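Local coordinates for phospholyase (Arthrobacter aurescens, PDB 5G4I), which is a pyridoxal phosphate-dependent phospholyase of the class III transaminase family that probably eliminates phosphate from ethanolamine phosphate, at residues L114-S119 with H287-V292; S250-S255 with E275-G280; V97-A102 with A321-L326; F257-S262 with P415-G420; Y344-L349 with G360-R365. All blocks are in the same frame, centred on the assembly; numbering follows the deposited sequence.

Contact 1 (L114-S119 with H287-V292); sequences LFLTNS and HPIGAV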
# COMPACT_ATOMS: atom_id res chain seq x y z
N LEU A 114 4.61 -9.54 -13.99
CA LEU A 114 4.44 -8.39 -13.10
C LEU A 114 3.37 -8.71 -12.05
O LEU A 114 2.29 -9.28 -12.36
CB LEU A 114 3.92 -7.21 -14.02
CG LEU A 114 3.31 -5.94 -13.51
CD1 LEU A 114 4.45 -5.17 -12.84
CD2 LEU A 114 2.78 -4.97 -14.53
N PHE A 115 3.61 -8.24 -10.79
CA PHE A 115 2.59 -8.04 -9.74
C PHE A 115 2.51 -6.50 -9.51
O PHE A 115 3.54 -5.88 -9.13
CB PHE A 115 2.99 -8.67 -8.42
CG PHE A 115 3.15 -10.19 -8.40
CD1 PHE A 115 4.34 -10.78 -8.68
CD2 PHE A 115 2.07 -10.97 -8.03
CE1 PHE A 115 4.46 -12.21 -8.60
CE2 PHE A 115 2.16 -12.36 -7.96
CZ PHE A 115 3.38 -12.97 -8.27
N LEU A 116 1.35 -5.91 -9.63
CA LEU A 116 1.21 -4.49 -9.30
C LEU A 116 0.83 -4.34 -7.79
O LEU A 116 0.19 -5.23 -7.18
CB LEU A 116 0.13 -3.86 -10.21
CG LEU A 116 0.63 -3.58 -11.62
CD1 LEU A 116 -0.51 -3.41 -12.63
CD2 LEU A 116 1.51 -2.33 -11.69
N THR A 117 1.21 -3.17 -7.22
CA THR A 117 0.91 -2.82 -5.83
C THR A 117 0.55 -1.32 -5.80
O THR A 117 0.48 -0.67 -6.86
CB THR A 117 2.08 -3.12 -4.85
OG1 THR A 117 3.12 -2.14 -5.09
CG2 THR A 117 2.58 -4.57 -4.94
N ASN A 118 0.37 -0.76 -4.58
CA ASN A 118 0.01 0.68 -4.44
C ASN A 118 1.18 1.53 -3.83
O ASN A 118 0.99 2.71 -3.52
CB ASN A 118 -1.27 0.84 -3.66
CG ASN A 118 -2.38 -0.07 -4.12
OD1 ASN A 118 -2.70 -1.10 -3.41
ND2 ASN A 118 -2.89 0.14 -5.27
N SER A 119 2.31 0.89 -3.50
CA SER A 119 3.42 1.61 -2.81
C SER A 119 4.74 0.81 -2.96
O SER A 119 4.72 -0.43 -3.19
CB SER A 119 3.15 1.86 -1.34
OG SER A 119 3.18 0.64 -0.57
N HIS A 287 0.71 9.48 -8.07
CA HIS A 287 -0.39 8.49 -7.87
C HIS A 287 0.16 7.31 -7.06
O HIS A 287 1.34 6.87 -7.30
CB HIS A 287 -0.90 8.00 -9.21
CG HIS A 287 -2.27 7.37 -9.13
ND1 HIS A 287 -3.45 8.13 -9.04
CD2 HIS A 287 -2.68 6.08 -9.05
CE1 HIS A 287 -4.49 7.33 -8.91
NE2 HIS A 287 -4.05 6.07 -8.95
N PRO A 288 -0.58 6.64 -6.17
CA PRO A 288 0.02 5.52 -5.37
C PRO A 288 0.11 4.22 -6.20
O PRO A 288 -0.92 3.62 -6.46
CB PRO A 288 -0.95 5.42 -4.15
CG PRO A 288 -1.80 6.72 -4.15
CD PRO A 288 -1.91 7.03 -5.63
N ILE A 289 1.29 3.94 -6.68
CA ILE A 289 1.54 2.75 -7.55
C ILE A 289 2.94 2.22 -7.12
O ILE A 289 3.89 3.01 -6.92
CB ILE A 289 1.55 3.04 -9.08
CG1 ILE A 289 0.42 3.91 -9.56
CG2 ILE A 289 1.60 1.74 -9.89
CD1 ILE A 289 0.55 4.34 -11.02
N GLY A 290 3.04 0.87 -7.06
CA GLY A 290 4.29 0.16 -7.00
C GLY A 290 4.20 -1.11 -7.84
O GLY A 290 3.19 -1.41 -8.44
N ALA A 291 5.32 -1.82 -7.91
CA ALA A 291 5.35 -3.13 -8.65
C ALA A 291 6.49 -4.02 -8.21
O ALA A 291 7.54 -3.56 -7.77
CB ALA A 291 5.45 -2.91 -10.19
N VAL A 292 6.28 -5.35 -8.44
CA VAL A 292 7.34 -6.37 -8.41
C VAL A 292 7.38 -6.98 -9.86
O VAL A 292 6.37 -7.53 -10.35
CB VAL A 292 7.00 -7.49 -7.42
CG1 VAL A 292 8.12 -8.55 -7.47
CG2 VAL A 292 6.77 -6.98 -6.03
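F115 and V292 form an antiparallel hydrogen-bonded pair in which each N donates to the other's O at 2.9 Å. Both bonds are nearly straight, and both meet the carbonyl almost end-on. At the next hydrogen-bonded pair, beyond L116 and A291, T117 N gives to G290 O, and G290 N returns a bond of 3.0 Å to T117 O. Here the donors rise well above the carbonyl planes (71° for G290 N).

The T117 side chain can be followed outward. CB lies 4.1 Å from G290 O. OG1 sits between the backbone N and the carbonyl carbon (chi1 72°), a rotation that lays it against the bare backbone of G290, 3.2 Å from CA. From there OG1 donates to S119 O at 3.0 Å and ties the strand end to the following turn. T117 also rests on helix 120-135 through E122 and A123.

On the opposite face, L114 curls CD1 over the methyl of A291 (CD1 to CB 3.6 Å), and L116 CD2 reaches the same methyl more loosely. S119 is the N-cap of helix 120-135 and belongs to the cofactor pocket; its OG also bonds to E122 of the second subunit.

Strand 113-117 is the edge of the seven-stranded sheet within this chain, and 290-294 is the antiparallel strand next to it, as in fold type I PLP enzymes. Helix 120-135 packs on the F115 and T117 face, helix 94-104 on the L114 and L116 face, and strand 276-279 flanks the far side of 290-294.

Contact 2 (S250-S255 with E275-G280); sequences SDEVQS and ELVTMG. With PLP (pyridoxal-5'-phosphate), chain C; PO4 (phosphate ion), chain D.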
# COMPACT_ATOMS: atom_id res chain seq x y z
N SER A 250 16.65 -6.26 -6.71
CA SER A 250 17.03 -4.82 -6.89
C SER A 250 15.85 -3.93 -6.53
O SER A 250 14.80 -4.02 -7.25
CB SER A 250 17.47 -4.52 -8.33
OG SER A 250 17.91 -3.17 -8.45
N ASP A 251 16.04 -3.07 -5.52
CA ASP A 251 15.03 -2.06 -5.12
C ASP A 251 15.34 -0.81 -5.98
O ASP A 251 16.35 -0.17 -5.78
CB ASP A 251 15.16 -1.79 -3.63
CG ASP A 251 14.22 -0.71 -3.12
OD1 ASP A 251 13.74 0.09 -3.93
OD2 ASP A 251 14.05 -0.62 -1.87
N GLU A 252 14.44 -0.59 -6.97
CA GLU A 252 14.55 0.51 -7.96
C GLU A 252 13.74 1.70 -7.57
O GLU A 252 13.54 2.60 -8.43
CB GLU A 252 14.19 0.01 -9.35
CG GLU A 252 15.14 -1.02 -9.89
CD GLU A 252 16.48 -0.50 -10.38
OE1 GLU A 252 16.57 0.71 -10.67
OE2 GLU A 252 17.41 -1.34 -10.47
N VAL A 253 13.33 1.83 -6.33
CA VAL A 253 12.52 3.02 -5.95
C VAL A 253 13.29 4.29 -6.13
O VAL A 253 12.66 5.31 -6.63
CB VAL A 253 11.93 2.87 -4.49
CG1 VAL A 253 11.24 4.15 -4.07
CG2 VAL A 253 11.01 1.69 -4.41
N GLN A 254 14.57 4.34 -5.83
CA GLN A 254 15.43 5.54 -6.01
C GLN A 254 16.14 5.59 -7.38
O GLN A 254 16.39 6.72 -7.89
CB GLN A 254 16.57 5.65 -4.95
CG GLN A 254 16.08 5.78 -3.53
CD GLN A 254 15.52 7.17 -3.21
OE1 GLN A 254 15.83 8.14 -3.83
NE2 GLN A 254 14.71 7.21 -2.22
N SER A 255 16.52 4.46 -7.97
CA SER A 255 17.35 4.44 -9.12
C SER A 255 16.63 4.17 -10.43
O SER A 255 17.28 4.19 -11.48
CB SER A 255 18.49 3.42 -8.96
OG SER A 255 18.00 2.10 -8.75
N GLU A 275 16.44 -11.67 -10.05
CA GLU A 275 15.24 -12.44 -10.16
C GLU A 275 13.95 -11.61 -9.88
O GLU A 275 12.86 -11.96 -10.34
CB GLU A 275 15.19 -13.69 -9.31
CG GLU A 275 16.26 -14.72 -9.66
CD GLU A 275 17.57 -14.55 -8.90
OE1 GLU A 275 17.95 -13.46 -8.39
OE2 GLU A 275 18.36 -15.59 -8.83
N LEU A 276 14.14 -10.56 -9.05
CA LEU A 276 13.01 -9.73 -8.58
C LEU A 276 13.49 -8.27 -8.60
O LEU A 276 14.62 -7.95 -8.19
CB LEU A 276 12.71 -10.07 -7.06
CG LEU A 276 12.04 -11.49 -6.84
CD1 LEU A 276 12.40 -12.07 -5.45
CD2 LEU A 276 10.56 -11.41 -7.07
N VAL A 277 12.57 -7.42 -9.11
CA VAL A 277 12.82 -5.93 -9.22
C VAL A 277 11.61 -5.20 -8.63
O VAL A 277 10.49 -5.49 -9.03
CB VAL A 277 13.09 -5.47 -10.69
CG1 VAL A 277 13.36 -3.99 -10.71
CG2 VAL A 277 14.24 -6.24 -11.28
N THR A 278 11.87 -4.34 -7.64
CA THR A 278 10.74 -3.58 -7.00
C THR A 278 10.85 -2.10 -7.39
O THR A 278 11.90 -1.56 -7.67
CB THR A 278 10.77 -3.78 -5.46
OG1 THR A 278 12.02 -3.31 -4.98
CG2 THR A 278 10.59 -5.25 -5.07
N MET A 279 9.70 -1.42 -7.35
CA MET A 279 9.63 -0.01 -7.80
C MET A 279 8.43 0.66 -7.09
O MET A 279 7.52 0.03 -6.53
CB MET A 279 9.58 0.05 -9.31
CG MET A 279 8.40 -0.57 -9.84
SD MET A 279 8.50 -0.91 -11.70
CE MET A 279 9.63 -1.84 -11.89
N GLY A 280 8.44 2.00 -7.18
CA GLY A 280 7.40 2.85 -6.55
C GLY A 280 7.73 4.30 -6.94
O GLY A 280 7.95 4.62 -8.12
N1 PLP C . 12.79 1.61 -0.86
C2 PLP C . 13.45 2.73 -1.22
C2A PLP C . 14.84 2.62 -1.79
C3 PLP C . 12.82 4.06 -1.06
O3 PLP C . 13.47 5.20 -1.41
C4 PLP C . 11.45 4.10 -0.49
C4A PLP C . 10.74 5.38 -0.29
C5 PLP C . 10.83 2.80 -0.14
C6 PLP C . 11.54 1.62 -0.34
C5A PLP C . 9.44 2.76 0.45
O4P PLP C . 8.54 3.49 -0.39
P PLP C . 7.06 3.84 0.11
O1P PLP C . 7.26 5.02 1.04
O2P PLP C . 6.31 4.18 -1.16
O3P PLP C . 6.59 2.58 0.79
P PO4 D . 13.06 10.55 0.02
O1 PO4 D . 13.91 9.74 -0.76
O2 PO4 D . 12.12 11.49 -0.74
O3 PO4 D . 14.12 11.59 0.36
O4 PO4 D . 12.40 9.98 1.25
O HOH W 1 10.71 3.21 -8.97
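S250 and T278 are joined by a parallel backbone pattern: S250 N binds L276 O, T278 N binds S250 O, and E252 N closes it on T278 O at 2.8 Å. Beyond the strand ends a water takes over, donating to E252 O and accepting from G280 N.

Among side-chain bonds, D251 OD1 accepts from V253 N (3.0 Å), an Asx turn. S250 OG donates to E252 OE2 and S255 OG to E252 OE1, each from out of the carboxylate plane.

Apolar contact is slight: E252 CG crosses V277 CG1 at 3.6 Å, and V253 CG2 rests on the backbone of G280.

Toward the cofactor, D251 OD2 lies 2.8 Å from PLP N1, steadied by H148 and N124; this carboxylate would be expected to stabilise a positive charge on the pyridine. V253 CG1 sits over the ring face, 3.4 Å from PLP C3. Q254 NE2 binds PO4 O1 at 3.0 Å and also points at PLP O3, where the very short separation makes the bond length doubtful.

Strand 276-279 runs between 247-251 and the antiparallel 290-294, while helix 120-135 packs on T278 through A123 and A127.

Contact 3 (V97-A102 with A321-L326); sequences VEYAEA and AGLAVL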
# COMPACT_ATOMS: atom_id res chain seq x y z
N VAL A 97 -3.68 -4.20 -18.90
CA VAL A 97 -2.86 -5.02 -19.82
C VAL A 97 -1.94 -4.15 -20.66
O VAL A 97 -0.76 -4.47 -20.88
CB VAL A 97 -3.80 -5.92 -20.68
CG1 VAL A 97 -2.98 -6.78 -21.67
CG2 VAL A 97 -4.54 -6.85 -19.76
N GLU A 98 -2.47 -3.04 -21.19
CA GLU A 98 -1.70 -2.09 -21.94
C GLU A 98 -0.50 -1.56 -21.10
O GLU A 98 0.65 -1.47 -21.56
CB GLU A 98 -2.52 -0.89 -22.39
CG GLU A 98 -3.58 -1.24 -23.41
CD GLU A 98 -4.73 -0.20 -23.48
OE1 GLU A 98 -4.65 0.95 -22.88
OE2 GLU A 98 -5.73 -0.59 -24.20
N TYR A 99 -0.79 -1.20 -19.85
CA TYR A 99 0.31 -0.74 -18.97
C TYR A 99 1.34 -1.85 -18.66
O TYR A 99 2.54 -1.54 -18.74
CB TYR A 99 -0.26 -0.15 -17.63
CG TYR A 99 0.81 0.41 -16.74
CD1 TYR A 99 1.84 1.24 -17.20
CD2 TYR A 99 0.83 0.08 -15.41
CE1 TYR A 99 2.87 1.71 -16.37
CE2 TYR A 99 1.80 0.64 -14.52
CZ TYR A 99 2.82 1.44 -15.03
OH TYR A 99 3.84 1.95 -14.20
N ALA A 100 0.89 -3.07 -18.35
CA ALA A 100 1.80 -4.16 -18.10
C ALA A 100 2.70 -4.42 -19.33
O ALA A 100 3.90 -4.62 -19.19
CB ALA A 100 1.04 -5.45 -17.73
N GLU A 101 2.12 -4.43 -20.54
CA GLU A 101 2.92 -4.56 -21.75
C GLU A 101 3.97 -3.43 -21.90
O GLU A 101 5.19 -3.70 -22.23
CB GLU A 101 2.01 -4.67 -23.01
CG GLU A 101 1.25 -6.00 -23.03
CD GLU A 101 0.19 -6.03 -24.13
OE1 GLU A 101 -0.38 -4.98 -24.53
OE2 GLU A 101 -0.28 -7.15 -24.43
N ALA A 102 3.59 -2.20 -21.63
CA ALA A 102 4.49 -1.07 -21.77
C ALA A 102 5.64 -1.14 -20.72
O ALA A 102 6.84 -0.90 -21.06
CB ALA A 102 3.79 0.28 -21.64
N ALA A 321 -2.47 6.44 -15.26
CA ALA A 321 -1.40 7.26 -14.71
C ALA A 321 0.01 6.74 -15.08
O ALA A 321 0.89 7.49 -15.59
CB ALA A 321 -1.51 7.34 -13.22
N GLY A 322 0.20 5.41 -14.87
CA GLY A 322 1.52 4.85 -15.17
C GLY A 322 1.84 4.85 -16.68
O GLY A 322 3.00 5.12 -17.06
N LEU A 323 0.81 4.62 -17.53
CA LEU A 323 1.04 4.67 -18.99
C LEU A 323 1.42 6.11 -19.41
O LEU A 323 2.32 6.29 -20.25
CB LEU A 323 -0.23 4.20 -19.71
CG LEU A 323 -0.46 2.74 -19.96
CD1 LEU A 323 -1.98 2.54 -20.27
CD2 LEU A 323 0.50 2.30 -21.14
N ALA A 324 0.75 7.12 -18.83
CA ALA A 324 1.08 8.53 -19.19
C ALA A 324 2.45 8.97 -18.79
O ALA A 324 3.14 9.74 -19.53
CB ALA A 324 0.01 9.45 -18.64
N VAL A 325 2.94 8.46 -17.66
CA VAL A 325 4.34 8.73 -17.23
C VAL A 325 5.34 8.16 -18.24
O VAL A 325 6.30 8.86 -18.66
CB VAL A 325 4.63 8.24 -15.78
CG1 VAL A 325 6.13 8.30 -15.45
CG2 VAL A 325 3.81 9.12 -14.83
N LEU A 326 5.16 6.86 -18.62
CA LEU A 326 6.07 6.26 -19.57
C LEU A 326 5.99 6.91 -20.94
O LEU A 326 7.04 7.18 -21.57
CB LEU A 326 5.80 4.75 -19.71
CG LEU A 326 6.21 3.80 -18.57
CD1 LEU A 326 5.70 2.35 -18.83
CD2 LEU A 326 7.71 3.84 -18.33
O HOH W 2 4.96 4.23 -15.12
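The Y99 ring presents one face to G322, whose CA stands 4.0 Å from the ring centroid and 30° off its normal, a CH-pi contact. Near the CE2 edge, displaced to the other side of the ring plane, comes L116 CD2 of strand 113-117. L326 CD1 approaches obliquely, 3.8 Å from Y99 CE1. The ring reaches across because CG is anti to the backbone N (chi1 -177°), and it can lie this low on the second helix because G322 carries no side chain: Y99 CE1 comes within 3.3 Å of G322 C. At the tip, the hydroxyl is satisfied through a water bridge, Y99 OH donating to a water at 2.7 Å that in turn donates to G322 O.

Beside the base of the ring, on the G322 side of its plane, L323 slides past Y99 in the opposite direction. Its CG meets Y99 CB at 3.7 Å, and CD2 lies against Y99 CA and the carbonyl oxygen of E98. One turn on, A102 points toward the second helix; its CB is wedged between L323 CD2 (3.9 Å) and L326 CD1 (4.0 Å). E98 marks the more exposed margin. Its aliphatic part crosses L323 at about a right angle, while the carboxylate forms a salt bridge with R95 and a hydrogen bond with S94 of its own helix.

The axes of the short helical segments approach to 9.3 Å, with their directions differing by 37°. Helix 94-104 has strand 113-117 on one flank, where A100 meets L114, and E101 forms a salt bridge with R22 of the second subunit. Helix 316-331 is backed by helix 72-82 through A321 and A324, and the two contacting helices lie beside the sheet containing strands 113-117 and 290-294.

Contact 4 (F257-S262 with P415-G420); sequences FGRTGS and PPLVFG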
# COMPACT_ATOMS: atom_id res chain seq x y z
N PHE A 257 13.37 4.11 -13.53
CA PHE A 257 12.68 5.05 -14.47
C PHE A 257 13.68 6.02 -15.11
O PHE A 257 13.36 7.19 -15.45
CB PHE A 257 11.45 5.70 -13.89
CG PHE A 257 10.33 4.70 -13.62
CD1 PHE A 257 10.30 3.88 -12.43
CD2 PHE A 257 9.34 4.48 -14.58
CE1 PHE A 257 9.33 2.88 -12.30
CE2 PHE A 257 8.37 3.48 -14.43
CZ PHE A 257 8.40 2.68 -13.28
N GLY A 258 14.91 5.58 -15.35
CA GLY A 258 15.91 6.40 -16.08
C GLY A 258 16.58 7.49 -15.33
O GLY A 258 17.45 8.25 -15.87
N ARG A 259 16.44 7.47 -14.00
CA ARG A 259 17.15 8.42 -13.09
C ARG A 259 18.67 8.46 -13.29
O ARG A 259 19.28 9.53 -13.19
CB ARG A 259 16.81 8.07 -11.65
CG ARG A 259 17.59 8.79 -10.51
CD ARG A 259 17.31 10.25 -10.46
NE ARG A 259 15.90 10.59 -10.33
CZ ARG A 259 15.49 11.88 -10.29
NH1 ARG A 259 16.39 12.85 -10.46
NH2 ARG A 259 14.20 12.19 -10.27
N THR A 260 19.28 7.30 -13.51
CA THR A 260 20.74 7.22 -13.67
C THR A 260 21.22 7.63 -15.07
O THR A 260 22.46 7.76 -15.23
CB THR A 260 21.31 5.77 -13.42
OG1 THR A 260 20.86 4.89 -14.42
CG2 THR A 260 20.96 5.22 -12.02
N GLY A 261 20.32 7.84 -16.04
CA GLY A 261 20.72 8.29 -17.42
C GLY A 261 21.26 7.14 -18.29
O GLY A 261 20.83 7.05 -19.46
N SER A 262 22.15 6.27 -17.74
CA SER A 262 22.83 5.27 -18.53
C SER A 262 22.05 4.01 -18.77
O SER A 262 22.51 3.16 -19.55
CB SER A 262 24.20 4.97 -17.91
OG SER A 262 24.12 4.60 -16.54
N PRO A 415 16.43 16.15 -8.84
CA PRO A 415 15.22 16.93 -9.29
C PRO A 415 14.22 16.14 -10.10
O PRO A 415 14.61 15.01 -10.58
CB PRO A 415 15.87 18.02 -10.16
CG PRO A 415 17.11 17.37 -10.72
CD PRO A 415 17.65 16.54 -9.60
N PRO A 416 13.01 16.60 -10.35
CA PRO A 416 12.15 16.04 -11.42
C PRO A 416 12.96 15.81 -12.71
O PRO A 416 13.90 16.56 -13.02
CB PRO A 416 11.03 17.10 -11.58
CG PRO A 416 11.00 17.73 -10.17
CD PRO A 416 12.43 17.84 -9.74
N LEU A 417 12.64 14.74 -13.46
CA LEU A 417 13.44 14.36 -14.68
C LEU A 417 13.21 15.31 -15.87
O LEU A 417 13.82 15.13 -16.94
CB LEU A 417 13.23 12.87 -15.07
CG LEU A 417 14.58 12.18 -15.36
CD1 LEU A 417 15.37 11.87 -14.12
CD2 LEU A 417 14.39 10.88 -16.18
N VAL A 418 12.34 16.33 -15.76
CA VAL A 418 12.19 17.41 -16.71
C VAL A 418 13.15 18.58 -16.43
O VAL A 418 13.14 19.59 -17.15
CB VAL A 418 10.72 17.89 -16.80
CG1 VAL A 418 9.83 16.88 -17.40
CG2 VAL A 418 10.20 18.35 -15.45
N PHE A 419 14.06 18.47 -15.48
CA PHE A 419 15.08 19.50 -15.15
C PHE A 419 16.13 19.47 -16.25
O PHE A 419 16.67 18.42 -16.68
CB PHE A 419 15.73 19.02 -13.82
CG PHE A 419 16.71 19.94 -13.10
CD1 PHE A 419 18.06 19.82 -13.38
CD2 PHE A 419 16.31 20.77 -12.05
CE1 PHE A 419 19.03 20.49 -12.64
CE2 PHE A 419 17.27 21.46 -11.31
CZ PHE A 419 18.60 21.29 -11.59
N GLY A 420 16.40 20.67 -16.78
CA GLY A 420 17.29 20.90 -17.94
C GLY A 420 18.56 21.72 -17.59
O GLY A 420 18.85 22.05 -16.42
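R259 grips the carbonyl of P415 end-on, with NH1 and NH2 both donating to the single atom P415 O. The distances are nearly equal, 2.8 Å from R259 NH1 and 2.9 Å from R259 NH2 to P415 O, and the oxygen lies within 3° of the guanidinium plane. Forking of this kind bends each N-H away from a straight line, to 145° at NH1. NH1 approaches in the carbonyl plane, whereas NH2 stands above it. The same NH1 has a second acceptor in L367 O, so the buried cation is met here by backbone carbonyl oxygens, whose partial negative charge would be expected to stabilise it.

To reach P415, the arginine bends at chi2 and chi3. That folding also turns one flat face of the guanidinium to L417, whose CD1 sits over its centre, 3.8 Å from CZ. The other methyl, L417 CD2, rests 3.9 Å from F257 O and almost as close to G258 O.

Each loop satisfies part of its own backbone through a type I beta turn: G261 N binds G258 O, and F419 N binds P416 O at 3.1 Å. R259 and L417 have further backbone partners in L367 and H66. At the margin, S262 OG is held by R365.

Two irregular loops are thus pinned by a buried arginine where the cofactor-binding loop that follows strand 247-251 meets the loop between strand 410-413 and helix 421-436, at the border of the second sheet, in the class III aminotransferase fold.

Contact 5 (Y344-L349 with G360-R365); sequences YIRKRL and GSVRGR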
# COMPACT_ATOMS: atom_id res chain seq x y z
N TYR A 344 27.62 16.70 -17.68
CA TYR A 344 27.93 18.12 -17.51
C TYR A 344 27.95 18.52 -16.03
O TYR A 344 28.84 19.20 -15.54
CB TYR A 344 26.85 18.91 -18.24
CG TYR A 344 26.93 20.41 -17.99
CD1 TYR A 344 27.78 21.18 -18.69
CD2 TYR A 344 26.09 21.03 -17.11
CE1 TYR A 344 27.82 22.58 -18.51
CE2 TYR A 344 26.08 22.40 -16.92
CZ TYR A 344 26.99 23.19 -17.61
OH TYR A 344 27.00 24.58 -17.35
N ILE A 345 26.95 18.03 -15.26
CA ILE A 345 26.92 18.32 -13.78
C ILE A 345 28.11 17.75 -13.09
O ILE A 345 28.71 18.32 -12.21
CB ILE A 345 25.58 17.73 -13.20
CG1 ILE A 345 24.40 18.53 -13.73
CG2 ILE A 345 25.58 17.72 -11.67
CD1 ILE A 345 23.00 17.94 -13.43
N ARG A 346 28.51 16.50 -13.45
CA ARG A 346 29.70 15.89 -12.83
C ARG A 346 30.97 16.69 -13.04
O ARG A 346 31.73 16.94 -12.09
CB ARG A 346 29.91 14.45 -13.37
CG ARG A 346 31.22 13.82 -12.96
CD ARG A 346 30.89 12.33 -12.76
NE ARG A 346 31.68 11.96 -11.66
CZ ARG A 346 31.43 11.54 -10.41
NH1 ARG A 346 30.35 10.84 -9.86
NH2 ARG A 346 32.53 11.64 -9.71
N LYS A 347 31.18 17.17 -14.28
CA LYS A 347 32.35 18.06 -14.56
C LYS A 347 32.31 19.32 -13.70
O LYS A 347 33.35 19.69 -13.09
CB LYS A 347 32.43 18.37 -16.05
CG LYS A 347 32.81 17.12 -16.86
N ARG A 348 31.15 19.93 -13.60
CA ARG A 348 31.06 21.13 -12.76
C ARG A 348 31.32 20.85 -11.29
O ARG A 348 32.02 21.64 -10.58
CB ARG A 348 29.73 21.84 -12.88
CG ARG A 348 29.60 23.06 -11.97
CD ARG A 348 30.35 24.27 -12.52
NE ARG A 348 29.33 24.70 -13.44
CZ ARG A 348 28.44 25.68 -13.22
NH1 ARG A 348 28.54 26.50 -12.18
NH2 ARG A 348 27.50 25.80 -14.06
N LEU A 349 30.72 19.76 -10.74
CA LEU A 349 30.94 19.41 -9.34
C LEU A 349 32.43 19.01 -9.09
O LEU A 349 32.91 19.30 -8.01
CB LEU A 349 29.98 18.25 -8.91
CG LEU A 349 28.52 18.60 -8.81
CD1 LEU A 349 27.70 17.35 -8.54
CD2 LEU A 349 28.26 19.60 -7.66
N GLY A 360 34.52 17.08 -0.28
CA GLY A 360 35.28 15.83 -0.42
C GLY A 360 35.08 15.24 -1.83
O GLY A 360 35.50 15.85 -2.81
N SER A 361 34.40 14.11 -1.97
CA SER A 361 34.23 13.49 -3.26
C SER A 361 32.89 13.88 -3.97
O SER A 361 31.88 14.19 -3.28
CB SER A 361 34.24 11.93 -3.14
OG SER A 361 35.46 11.50 -2.50
N VAL A 362 32.91 13.79 -5.27
CA VAL A 362 31.72 13.92 -6.13
C VAL A 362 31.11 12.50 -6.30
O VAL A 362 31.83 11.57 -6.61
CB VAL A 362 32.11 14.50 -7.50
CG1 VAL A 362 30.88 14.62 -8.41
CG2 VAL A 362 32.67 15.89 -7.22
N ARG A 363 29.79 12.39 -6.19
CA ARG A 363 29.12 11.10 -6.13
C ARG A 363 27.89 11.09 -7.07
O ARG A 363 27.22 12.09 -7.29
CB ARG A 363 28.71 10.83 -4.69
CG ARG A 363 29.90 10.74 -3.70
CD ARG A 363 29.44 10.85 -2.26
NE ARG A 363 30.58 10.70 -1.31
CZ ARG A 363 31.11 9.55 -0.97
NH1 ARG A 363 30.63 8.42 -1.40
NH2 ARG A 363 32.25 9.56 -0.25
N GLY A 364 27.59 9.90 -7.53
CA GLY A 364 26.30 9.63 -8.29
C GLY A 364 26.47 9.64 -9.79
O GLY A 364 27.60 9.69 -10.39
N ARG A 365 25.34 9.62 -10.55
CA ARG A 365 25.39 9.86 -12.03
C ARG A 365 23.97 10.24 -12.50
O ARG A 365 23.02 10.13 -11.70
CB ARG A 365 25.91 8.70 -12.92
CG ARG A 365 25.05 7.48 -12.65
CD ARG A 365 25.39 6.42 -13.65
NE ARG A 365 26.64 5.76 -13.28
CZ ARG A 365 27.16 4.71 -13.90
NH1 ARG A 365 26.61 4.16 -14.98
NH2 ARG A 365 28.30 4.17 -13.39
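V362 projects from its strand into the angle between R346 and L349, and the close packing is gathered there. V362 CG1 lies 3.8 Å from L349 CB, while CG2 presses on the helix backbone, 3.5 Å from L349 O. L349 points directly at the strand and is buried, with L428 and L431 of helix 421-436 behind it. The R346 guanidinium closes the other flank: V362 CG1 stands 3.6 Å above its plane, offset toward the rim.

The fold here is an alpha/beta layer. Helix 334-355 returns through a short connection into strand 359-365, an outermost strand, within this chain, of the sheet built from both N-terminal and C-terminal strands, and the two local segments run almost exactly antiparallel, their axes 9.0 Å apart at closest approach. Strand 368-373 supplies F369 and I371 to the same apolar seam.

Toward solvent the contact rests on the long R346 side chain, twisted away from staggered positions at chi2 and chi3 (145° and -142°). Its NH1 donates to G364 O at 3.0 Å, with the oxygen in the guanidinium plane. The companion bond, R346 NH2 to V362 O, is longer at 3.2 Å, and its donor rises 65° out of the carbonyl plane. NE also makes a long, weak ion pair with E350. R363 turns from the helix altogether to salt bridges with D372 and D178.

How the contacts relate
Contacts 1, 2 and 4 are buried, contact 3 is partly so, and contact 5 lies at the surface. Contacts 1 and 2 share one sheet: strands 290-294 and 276-279 are neighbours, joined by a probable bond from M279 N to A291 O, and both contacts rely on backbone pairing and reach the cofactor pocket. Contact 3 overlies contact 1 with chiefly apolar and aromatic packing, and both touch the second subunit. Contacts 4 and 5 depend instead on arginines bound to backbone oxygens, in a buried loop junction and on a helix flank respectively; S262 and R365 connect them. F257 links contact 4 to M279 and L326.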